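Local coordinates for protein GlcNAc Inducible Gene 2, GIG2 (Candida albicans, PDB 6AKZ) that binds iron and is probably an oxygenase of the cupin clan, encoded by a gene induced by N-acetylglucosamine, at residues L88-V93 / K146-A151; E108-H113 / Y128-S133; K134-A139 / S368-G373. All coordinates share one frame; numbering follows the deposited sequence.

Contact 1: residues L88-V93 / K146-A151; sequences LMIENV and KAIFKA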
loop_
_atom_site.group_PDB
_atom_site.type_symbol
_atom_site.label_atom_id
_atom_site.label_comp_id
_atom_site.label_asym_id
_atom_site.label_seq_id
_atom_site.Cartn_x
_atom_site.Cartn_y
_atom_site.Cartn_z
ATOM N N LEU A 88 -6.453 9.751 2.237
ATOM C CA LEU A 88 -7.611 10.176 3.039
ATOM C C LEU A 88 -7.287 10.071 4.510
ATOM O O LEU A 88 -6.802 9.037 4.952
ATOM C CB LEU A 88 -8.799 9.267 2.714
ATOM C CG LEU A 88 -10.096 9.540 3.515
ATOM C CD1 LEU A 88 -10.683 10.929 3.257
ATOM C CD2 LEU A 88 -11.118 8.505 3.024
ATOM N N MET A 89 -7.672 11.075 5.293
ATOM C CA MET A 89 -7.662 11.028 6.721
ATOM C C MET A 89 -9.121 11.059 7.211
ATOM O O MET A 89 -9.879 11.941 6.840
ATOM C CB MET A 89 -6.847 12.187 7.292
ATOM C CG MET A 89 -6.989 12.344 8.854
ATOM S SD MET A 89 -6.097 13.815 9.465
ATOM C CE MET A 89 -4.446 13.337 9.219
ATOM N N ILE A 90 -9.508 10.056 7.949
ATOM C CA ILE A 90 -10.860 9.949 8.537
ATOM C C ILE A 90 -10.745 10.223 9.993
ATOM O O ILE A 90 -10.066 9.480 10.766
ATOM C CB ILE A 90 -11.416 8.556 8.297
ATOM C CG1 ILE A 90 -11.381 8.172 6.816
ATOM C CG2 ILE A 90 -12.818 8.437 8.902
ATOM C CD1 ILE A 90 -11.726 6.724 6.566
ATOM N N GLU A 91 -11.371 11.272 10.446
ATOM C CA GLU A 91 -11.265 11.677 11.860
ATOM C C GLU A 91 -12.275 11.001 12.788
ATOM O O GLU A 91 -13.321 10.632 12.350
ATOM C CB GLU A 91 -11.389 13.185 11.958
ATOM C CG GLU A 91 -10.165 13.836 11.375
ATOM C CD GLU A 91 -9.937 15.261 11.851
ATOM O OE1 GLU A 91 -10.717 16.076 11.316
ATOM O OE2 GLU A 91 -8.975 15.541 12.679
ATOM N N ASN A 92 -11.895 10.724 14.038
ATOM C CA ASN A 92 -12.823 10.334 15.057
ATOM C C ASN A 92 -13.402 8.929 14.818
ATOM O O ASN A 92 -14.567 8.638 15.070
ATOM C CB ASN A 92 -13.964 11.386 15.222
ATOM C CG ASN A 92 -13.470 12.780 15.656
ATOM O OD1 ASN A 92 -12.711 12.939 16.594
ATOM N ND2 ASN A 92 -13.995 13.779 15.045
ATOM N N VAL A 93 -12.584 8.055 14.278
ATOM C CA VAL A 93 -12.959 6.648 14.108
ATOM C C VAL A 93 -13.023 5.952 15.472
ATOM O O VAL A 93 -13.895 5.127 15.697
ATOM C CB VAL A 93 -11.924 5.927 13.263
ATOM C CG1 VAL A 93 -12.364 4.446 13.120
ATOM C CG2 VAL A 93 -11.812 6.667 11.905
ATOM N N LYS A 146 -13.812 -1.898 11.022
ATOM C CA LYS A 146 -14.381 -2.704 9.946
ATOM C C LYS A 146 -15.169 -1.816 8.949
ATOM O O LYS A 146 -15.147 -2.040 7.745
ATOM C CB LYS A 146 -15.319 -3.764 10.507
ATOM C CG LYS A 146 -14.529 -4.838 11.304
ATOM C CD LYS A 146 -15.499 -5.960 11.740
ATOM C CE LYS A 146 -14.743 -7.147 12.268
ATOM N NZ LYS A 146 -15.590 -8.319 12.584
ATOM N N ALA A 147 -15.901 -0.877 9.487
ATOM C CA ALA A 147 -16.728 0.033 8.703
ATOM C C ALA A 147 -15.905 0.830 7.710
ATOM O O ALA A 147 -16.260 0.924 6.521
ATOM C CB ALA A 147 -17.540 0.973 9.598
ATOM N N ILE A 148 -14.807 1.411 8.149
ATOM C CA ILE A 148 -14.022 2.228 7.211
ATOM C C ILE A 148 -13.362 1.388 6.152
ATOM O O ILE A 148 -13.273 1.808 5.009
ATOM C CB ILE A 148 -12.981 3.178 7.855
ATOM C CG1 ILE A 148 -11.894 2.399 8.546
ATOM C CG2 ILE A 148 -13.696 4.152 8.827
ATOM C CD1 ILE A 148 -10.809 3.280 9.167
ATOM N N PHE A 149 -12.938 0.185 6.478
ATOM C CA PHE A 149 -12.437 -0.712 5.427
ATOM C C PHE A 149 -13.525 -1.094 4.428
ATOM O O PHE A 149 -13.242 -1.162 3.236
ATOM C CB PHE A 149 -11.730 -1.913 6.055
ATOM C CG PHE A 149 -10.332 -1.591 6.483
ATOM C CD1 PHE A 149 -10.077 -1.016 7.714
ATOM C CD2 PHE A 149 -9.268 -1.787 5.600
ATOM C CE1 PHE A 149 -8.765 -0.671 8.111
ATOM C CE2 PHE A 149 -7.932 -1.476 5.980
ATOM C CZ PHE A 149 -7.683 -0.895 7.215
ATOM N N LYS A 150 -14.757 -1.334 4.894
ATOM C CA LYS A 150 -15.856 -1.619 3.990
ATOM C C LYS A 150 -16.040 -0.441 3.051
ATOM O O LYS A 150 -16.171 -0.610 1.850
ATOM C CB LYS A 150 -17.176 -1.890 4.707
ATOM C CG LYS A 150 -17.314 -3.216 5.382
ATOM C CD LYS A 150 -18.653 -3.272 6.144
ATOM C CE LYS A 150 -18.642 -4.113 7.438
ATOM N NZ LYS A 150 -18.991 -3.327 8.686
ATOM N N ALA A 151 -15.981 0.767 3.571
ATOM C CA ALA A 151 -16.233 1.966 2.745
ATOM C C ALA A 151 -15.097 2.150 1.706
ATOM O O ALA A 151 -15.340 2.400 0.545
ATOM C CB ALA A 151 -16.322 3.173 3.615
#

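Contact 2: residues E108-H113 / Y128-S133; sequences EFCKTH and YNVFWS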
loop_
_atom_site.group_PDB
_atom_site.type_symbol
_atom_site.label_atom_id
_atom_site.label_comp_id
_atom_site.label_asym_id
_atom_site.label_seq_id
_atom_site.Cartn_x
_atom_site.Cartn_y
_atom_site.Cartn_z
ATOM N N GLU A 108 3.161 -1.264 27.699
ATOM C CA GLU A 108 3.363 -2.340 28.714
ATOM C C GLU A 108 3.840 -3.663 28.126
ATOM O O GLU A 108 4.694 -4.364 28.716
ATOM C CB GLU A 108 2.105 -2.566 29.496
ATOM C CG GLU A 108 2.197 -3.719 30.507
ATOM C CD GLU A 108 0.954 -3.807 31.369
ATOM O OE1 GLU A 108 0.494 -2.704 31.804
ATOM O OE2 GLU A 108 0.462 -4.958 31.605
ATOM N N PHE A 109 3.193 -4.083 27.038
ATOM C CA PHE A 109 3.597 -5.294 26.394
ATOM C C PHE A 109 5.023 -5.152 25.962
ATOM O O PHE A 109 5.810 -6.037 26.196
ATOM C CB PHE A 109 2.704 -5.583 25.129
ATOM C CG PHE A 109 3.043 -6.885 24.446
ATOM C CD1 PHE A 109 4.123 -6.987 23.581
ATOM C CD2 PHE A 109 2.262 -8.021 24.684
ATOM C CE1 PHE A 109 4.406 -8.169 22.952
ATOM C CE2 PHE A 109 2.576 -9.222 24.068
ATOM C CZ PHE A 109 3.669 -9.289 23.221
ATOM N N CYS A 110 5.381 -4.069 25.307
ATOM C CA CYS A 110 6.773 -3.947 24.799
ATOM C C CYS A 110 7.803 -3.970 25.965
ATOM O O CYS A 110 8.818 -4.660 25.898
ATOM C CB CYS A 110 6.949 -2.745 23.926
ATOM S SG CYS A 110 5.956 -2.969 22.360
ATOM N N LYS A 111 7.472 -3.319 27.054
ATOM C CA LYS A 111 8.379 -3.286 28.222
ATOM C C LYS A 111 8.537 -4.649 28.954
ATOM O O LYS A 111 9.513 -4.855 29.695
ATOM C CB LYS A 111 7.826 -2.246 29.202
ATOM C CG LYS A 111 8.005 -0.836 28.706
ATOM C CD LYS A 111 7.564 0.092 29.803
ATOM C CE LYS A 111 7.737 1.537 29.384
ATOM N NZ LYS A 111 7.142 2.410 30.404
ATOM N N THR A 112 7.551 -5.537 28.799
ATOM C CA THR A 112 7.536 -6.840 29.428
ATOM C C THR A 112 7.895 -7.957 28.441
ATOM O O THR A 112 7.871 -9.131 28.799
ATOM C CB THR A 112 6.173 -7.145 30.127
ATOM O OG1 THR A 112 5.110 -7.055 29.197
ATOM C CG2 THR A 112 5.923 -6.176 31.268
ATOM N N HIS A 113 8.216 -7.609 27.197
ATOM C CA HIS A 113 8.540 -8.613 26.184
ATOM C C HIS A 113 9.625 -8.067 25.316
ATOM O O HIS A 113 9.379 -7.704 24.160
ATOM C CB HIS A 113 7.316 -8.958 25.326
ATOM C CG HIS A 113 6.217 -9.568 26.092
ATOM N ND1 HIS A 113 5.225 -8.826 26.675
ATOM C CD2 HIS A 113 5.960 -10.855 26.393
ATOM C CE1 HIS A 113 4.379 -9.635 27.285
ATOM N NE2 HIS A 113 4.820 -10.871 27.151
ATOM N N TYR A 128 8.395 -1.316 16.630
ATOM C CA TYR A 128 8.267 -2.422 17.608
ATOM C C TYR A 128 7.606 -3.635 16.924
ATOM O O TYR A 128 6.498 -3.519 16.390
ATOM C CB TYR A 128 7.418 -1.933 18.757
ATOM C CG TYR A 128 8.163 -0.879 19.520
ATOM C CD1 TYR A 128 8.095 0.470 19.148
ATOM C CD2 TYR A 128 8.984 -1.234 20.578
ATOM C CE1 TYR A 128 8.869 1.419 19.815
ATOM C CE2 TYR A 128 9.735 -0.284 21.273
ATOM C CZ TYR A 128 9.661 1.048 20.899
ATOM O OH TYR A 128 10.394 1.989 21.569
ATOM N N ASN A 129 8.283 -4.786 16.938
ATOM C CA ASN A 129 7.870 -5.961 16.174
ATOM C C ASN A 129 6.891 -6.773 17.007
ATOM O O ASN A 129 7.198 -7.900 17.422
ATOM C CB ASN A 129 9.094 -6.789 15.748
ATOM C CG ASN A 129 9.905 -6.093 14.661
ATOM O OD1 ASN A 129 9.754 -4.913 14.435
ATOM N ND2 ASN A 129 10.708 -6.833 13.957
ATOM N N VAL A 130 5.769 -6.142 17.331
ATOM C CA VAL A 130 4.665 -6.752 17.979
ATOM C C VAL A 130 3.569 -6.811 16.889
ATOM O O VAL A 130 3.218 -5.798 16.232
ATOM C CB VAL A 130 4.242 -6.029 19.266
ATOM C CG1 VAL A 130 3.795 -4.570 19.051
ATOM C CG2 VAL A 130 3.099 -6.763 19.918
ATOM N N PHE A 131 3.014 -7.996 16.705
ATOM C CA PHE A 131 2.007 -8.229 15.656
ATOM C C PHE A 131 0.610 -8.619 16.128
ATOM O O PHE A 131 -0.387 -8.154 15.509
ATOM C CB PHE A 131 2.575 -9.270 14.707
ATOM C CG PHE A 131 3.867 -8.844 14.072
ATOM C CD1 PHE A 131 3.886 -7.971 13.002
ATOM C CD2 PHE A 131 5.106 -9.235 14.633
ATOM C CE1 PHE A 131 5.073 -7.608 12.398
ATOM C CE2 PHE A 131 6.316 -8.846 14.059
ATOM C CZ PHE A 131 6.300 -8.018 12.928
ATOM N N TRP A 132 0.498 -9.466 17.186
ATOM C CA TRP A 132 -0.750 -10.112 17.575
ATOM C C TRP A 132 -1.293 -9.721 18.971
ATOM O O TRP A 132 -2.135 -10.429 19.558
ATOM C CB TRP A 132 -0.646 -11.675 17.409
ATOM C CG TRP A 132 -0.054 -12.180 16.097
ATOM C CD1 TRP A 132 1.090 -12.910 15.921
ATOM C CD2 TRP A 132 -0.523 -11.878 14.770
ATOM N NE1 TRP A 132 1.358 -13.116 14.571
ATOM C CE2 TRP A 132 0.381 -12.484 13.845
ATOM C CE3 TRP A 132 -1.632 -11.193 14.278
ATOM C CZ2 TRP A 132 0.201 -12.420 12.480
ATOM C CZ3 TRP A 132 -1.786 -11.109 12.862
ATOM C CH2 TRP A 132 -0.894 -11.733 12.006
ATOM N N SER A 133 -0.799 -8.608 19.515
ATOM C CA SER A 133 -1.215 -8.199 20.858
ATOM C C SER A 133 -2.699 -7.942 20.930
ATOM O O SER A 133 -3.362 -7.665 19.900
ATOM C CB SER A 133 -0.433 -6.907 21.257
ATOM O OG SER A 133 -0.851 -5.776 20.512
#

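Contact 3: residues K134-A139 / S368-G373; sequences KPQTEA and SVLYYG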
loop_
_atom_site.group_PDB
_atom_site.type_symbol
_atom_site.label_atom_id
_atom_site.label_comp_id
_atom_site.label_asym_id
_atom_site.label_seq_id
_atom_site.Cartn_x
_atom_site.Cartn_y
_atom_site.Cartn_z
ATOM N N LYS A 134 -3.263 -7.982 22.145
ATOM C CA LYS A 134 -4.653 -7.696 22.307
ATOM C C LYS A 134 -5.091 -6.322 21.724
ATOM O O LYS A 134 -6.158 -6.218 21.091
ATOM C CB LYS A 134 -5.049 -7.784 23.789
ATOM C CG LYS A 134 -6.546 -7.518 24.050
ATOM C CD LYS A 134 -6.746 -7.196 25.528
ATOM C CE LYS A 134 -8.054 -7.741 26.081
ATOM N NZ LYS A 134 -9.050 -6.681 26.439
ATOM N N PRO A 135 -4.288 -5.246 21.987
ATOM C CA PRO A 135 -4.772 -3.989 21.413
ATOM C C PRO A 135 -4.827 -4.011 19.872
ATOM O O PRO A 135 -5.735 -3.374 19.288
ATOM C CB PRO A 135 -3.797 -2.924 21.929
ATOM C CG PRO A 135 -2.889 -3.638 22.933
ATOM C CD PRO A 135 -3.153 -5.067 22.916
ATOM N N GLN A 136 -3.856 -4.657 19.244
ATOM C CA GLN A 136 -3.874 -4.874 17.817
ATOM C C GLN A 136 -5.093 -5.637 17.292
ATOM O O GLN A 136 -5.807 -5.183 16.350
ATOM C CB GLN A 136 -2.582 -5.466 17.317
ATOM C CG GLN A 136 -1.437 -4.480 17.340
ATOM C CD GLN A 136 -0.142 -5.204 17.240
ATOM O OE1 GLN A 136 0.214 -6.041 18.114
ATOM N NE2 GLN A 136 0.630 -4.861 16.179
ATOM N N THR A 137 -5.412 -6.732 17.946
ATOM C CA THR A 137 -6.543 -7.554 17.570
ATOM C C THR A 137 -7.813 -6.795 17.812
ATOM O O THR A 137 -8.696 -6.732 16.919
ATOM C CB THR A 137 -6.503 -8.926 18.299
ATOM O OG1 THR A 137 -5.362 -9.616 17.854
ATOM C CG2 THR A 137 -7.699 -9.769 17.976
ATOM N N GLU A 138 -7.899 -6.074 18.940
ATOM C CA GLU A 138 -9.069 -5.280 19.161
ATOM C C GLU A 138 -9.246 -4.113 18.191
ATOM O O GLU A 138 -10.358 -3.746 17.851
ATOM C CB GLU A 138 -9.142 -4.727 20.601
ATOM C CG GLU A 138 -9.329 -5.833 21.659
ATOM C CD GLU A 138 -9.479 -5.251 23.062
ATOM O OE1 GLU A 138 -9.161 -4.039 23.260
ATOM O OE2 GLU A 138 -9.934 -6.017 23.955
ATOM N N ALA A 139 -8.144 -3.470 17.848
ATOM C CA ALA A 139 -8.170 -2.323 16.917
ATOM C C ALA A 139 -8.611 -2.752 15.508
ATOM O O ALA A 139 -9.486 -2.140 14.847
ATOM C CB ALA A 139 -6.769 -1.639 16.870
ATOM N N SER A 368 2.950 8.027 17.359
ATOM C CA SER A 368 2.725 6.583 17.413
ATOM C C SER A 368 1.495 6.203 16.597
ATOM O O SER A 368 0.465 6.893 16.619
ATOM C CB SER A 368 2.507 6.176 18.805
ATOM O OG SER A 368 3.609 6.596 19.633
ATOM N N VAL A 369 1.691 5.116 15.852
ATOM C CA VAL A 369 0.661 4.584 15.011
ATOM C C VAL A 369 0.650 3.073 15.038
ATOM O O VAL A 369 1.644 2.398 15.338
ATOM C CB VAL A 369 0.713 5.101 13.564
ATOM C CG1 VAL A 369 0.712 6.608 13.511
ATOM C CG2 VAL A 369 1.878 4.515 12.771
ATOM N N LEU A 370 -0.497 2.545 14.653
ATOM C CA LEU A 370 -0.661 1.079 14.506
ATOM C C LEU A 370 -0.987 0.829 13.047
ATOM O O LEU A 370 -2.000 1.331 12.561
ATOM C CB LEU A 370 -1.811 0.674 15.392
ATOM C CG LEU A 370 -2.287 -0.798 15.581
ATOM C CD1 LEU A 370 -3.148 -0.736 16.840
ATOM C CD2 LEU A 370 -3.163 -1.206 14.403
ATOM N N TYR A 371 -0.060 0.188 12.365
ATOM C CA TYR A 371 -0.163 -0.080 10.939
ATOM C C TYR A 371 -1.205 -1.139 10.659
ATOM O O TYR A 371 -1.193 -2.192 11.301
ATOM C CB TYR A 371 1.157 -0.525 10.315
ATOM C CG TYR A 371 2.164 0.654 10.255
ATOM C CD1 TYR A 371 2.191 1.521 9.185
ATOM C CD2 TYR A 371 2.992 0.904 11.333
ATOM C CE1 TYR A 371 3.068 2.625 9.156
ATOM C CE2 TYR A 371 3.882 1.990 11.290
ATOM C CZ TYR A 371 3.912 2.844 10.233
ATOM O OH TYR A 371 4.766 3.958 10.219
ATOM N N TYR A 372 -2.064 -0.858 9.678
ATOM C CA TYR A 372 -3.114 -1.814 9.221
ATOM C C TYR A 372 -3.552 -1.388 7.845
ATOM O O TYR A 372 -4.083 -0.286 7.718
ATOM C CB TYR A 372 -4.260 -1.857 10.285
ATOM C CG TYR A 372 -5.318 -2.890 10.013
ATOM C CD1 TYR A 372 -4.951 -4.196 9.569
ATOM C CD2 TYR A 372 -6.653 -2.644 10.346
ATOM C CE1 TYR A 372 -5.946 -5.162 9.356
ATOM C CE2 TYR A 372 -7.641 -3.596 10.065
ATOM C CZ TYR A 372 -7.266 -4.826 9.574
ATOM O OH TYR A 372 -8.195 -5.803 9.290
ATOM N N GLY A 373 -3.309 -2.239 6.811
ATOM C CA GLY A 373 -3.550 -1.987 5.448
ATOM C C GLY A 373 -4.761 -2.720 5.004
ATOM O O GLY A 373 -5.285 -3.616 5.706
HETATM O O HOH W 1 -0.365 -3.375 13.818
#

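Contact 1: residues L88-V93 / K146-A151
Ile148 of the helix meets Ile90 of strand 87-91 and Val93 just beyond its end without any flat group between them; the one aromatic ring in the two segments, Phe149, looks elsewhere, meeting Phe348 edge-to-face and touching the rings of Phe346 and Tyr372. The contact itself is all aliphatic branches. CG2 of Ile148 lies 4.0 Å from CD1 of Ile90, and the same CD1 comes within 4.0 Å of Ile148 CB, so the strand isoleucine rests its far methyl on the branch point of its partner. With its chi2 extended (171°), Ile90 carries CD1 well out from the strand. The two isoleucines run past each other in opposite directions. A looser touch, Val93 CG2 to Ile148 CG2 at 4.4 Å, lets one methyl of the helix serve both partners. All three residues are buried, and Ile148 gives up the most surface. Beyond them, Ile148 also rests on Phe346 and Phe348 of strand 346-350 and on Phe66, while Val93 O accepts a hydrogen bond from Asn144 ND2. This is a helix laid by its apolar side against the large mixed sheet of a cupin-clan protein.

Contact 2: residues E108-H113 / Y128-S133
Phe109 swings its ring out toward Val130 because CG stands anti to the backbone N (chi1 -177°), and Val130 answers with CG2, likewise anti to its own N. That methyl comes 3.6 Å from Phe109 CE1, the two side chains crossing obliquely. One residue on, Cys110 sends SG beside its backbone N (chi1 -67°) to reach Tyr128, where it sits 3.9 Å from CD2 and 4.0 Å from CB. The sulfur is 4.8 Å from the centre of the Tyr128 ring and 48° off its normal, an oblique sulfur-aromatic contact. Val130 CG1 adds a looser touch on this sulfur. His113 lies behind Phe109: its ND1 donates to Phe109 O at 2.9 Å, with the oxygen nearly in the imidazole plane, and that same ND1 lies 3.5 Å above the plane of the Phe109 ring, over its centre. The Tyr128 hydroxyl points on to Asn123 N, and Tyr128 and Val130 both rest on Ile178. Across the segments the attraction is thus mainly dispersive, joining helix 96-112 to the edge of the sheet, while Phe109 O, which also accepts from Thr112 N, holds the His113 ring against the last turn and fixes its proton on ND1.

Contact 3: residues K134-A139 / S368-G373
Apolar contact comes first: Leu370 reaches from the strand to the helix and meets it chiefly with CD1. Its CG lies anti to the backbone N (chi1 -177°), which carries CD1 into the gap between two helix residues a turn apart. CD1 is 3.7 Å from Ala139 CB and 4.1 Å from Gln136 CG, so the small alanine and the aliphatic part of the glutamine share one partner. Gln136 and Leu370 pass each other at a slant. The axes of helix 134-139 and strand 368-371 come no closer than 10.2 Å and their directions differ by 65°, a spacing that Leu370 bridges from the strand side. Leu370 also belongs to the sheet proper, through backbone bonds to Leu260.

The polar link runs through one water, 3.0 Å from Gln136 NE2 and 2.9 Å from Tyr371 O. That amide nitrogen also gives a hydrogen bond to Val130 O, and its oxygen OE1 pairs with Ser133 OG, so both ends of the buried amide are engaged and its rotation is fixed.

The charged pair on the helix lies apart from the strand. Lys134 NZ forms a salt bridge to Glu138 OE2 at 2.7 Å, one turn along, arriving 36° out of the carboxylate plane. Lys423 pairs with the same oxygen, and Trp102 NE1 supplies a hydrogen bond to OE1.

The helix and the sheet thus meet through apolar side chains, the water joins a glutamine amide to a strand carbonyl, and the two lysines probably favour the ionised form of Glu138.

Overall arrangement
From the N terminus, strand 87-91 comes first and its end opens contact 1, which closes only at helix 143-153. Within that span, helix 96-112 and the loop after strand 127-128 come together in contact 2, a short closure contained wholly inside the longer one. Contact 3 starts at the next helix, still within contact 1, but closes far downstream on strand 367-371, so it crosses contact 1. Contacts 2 and 3 are in series and abut where the loop 128-133 runs into helix 134-140; contacts 1 and 3 touch through Phe149 against Gly373. Together they fasten three successive helices to the large mixed sheet, away from the iron site.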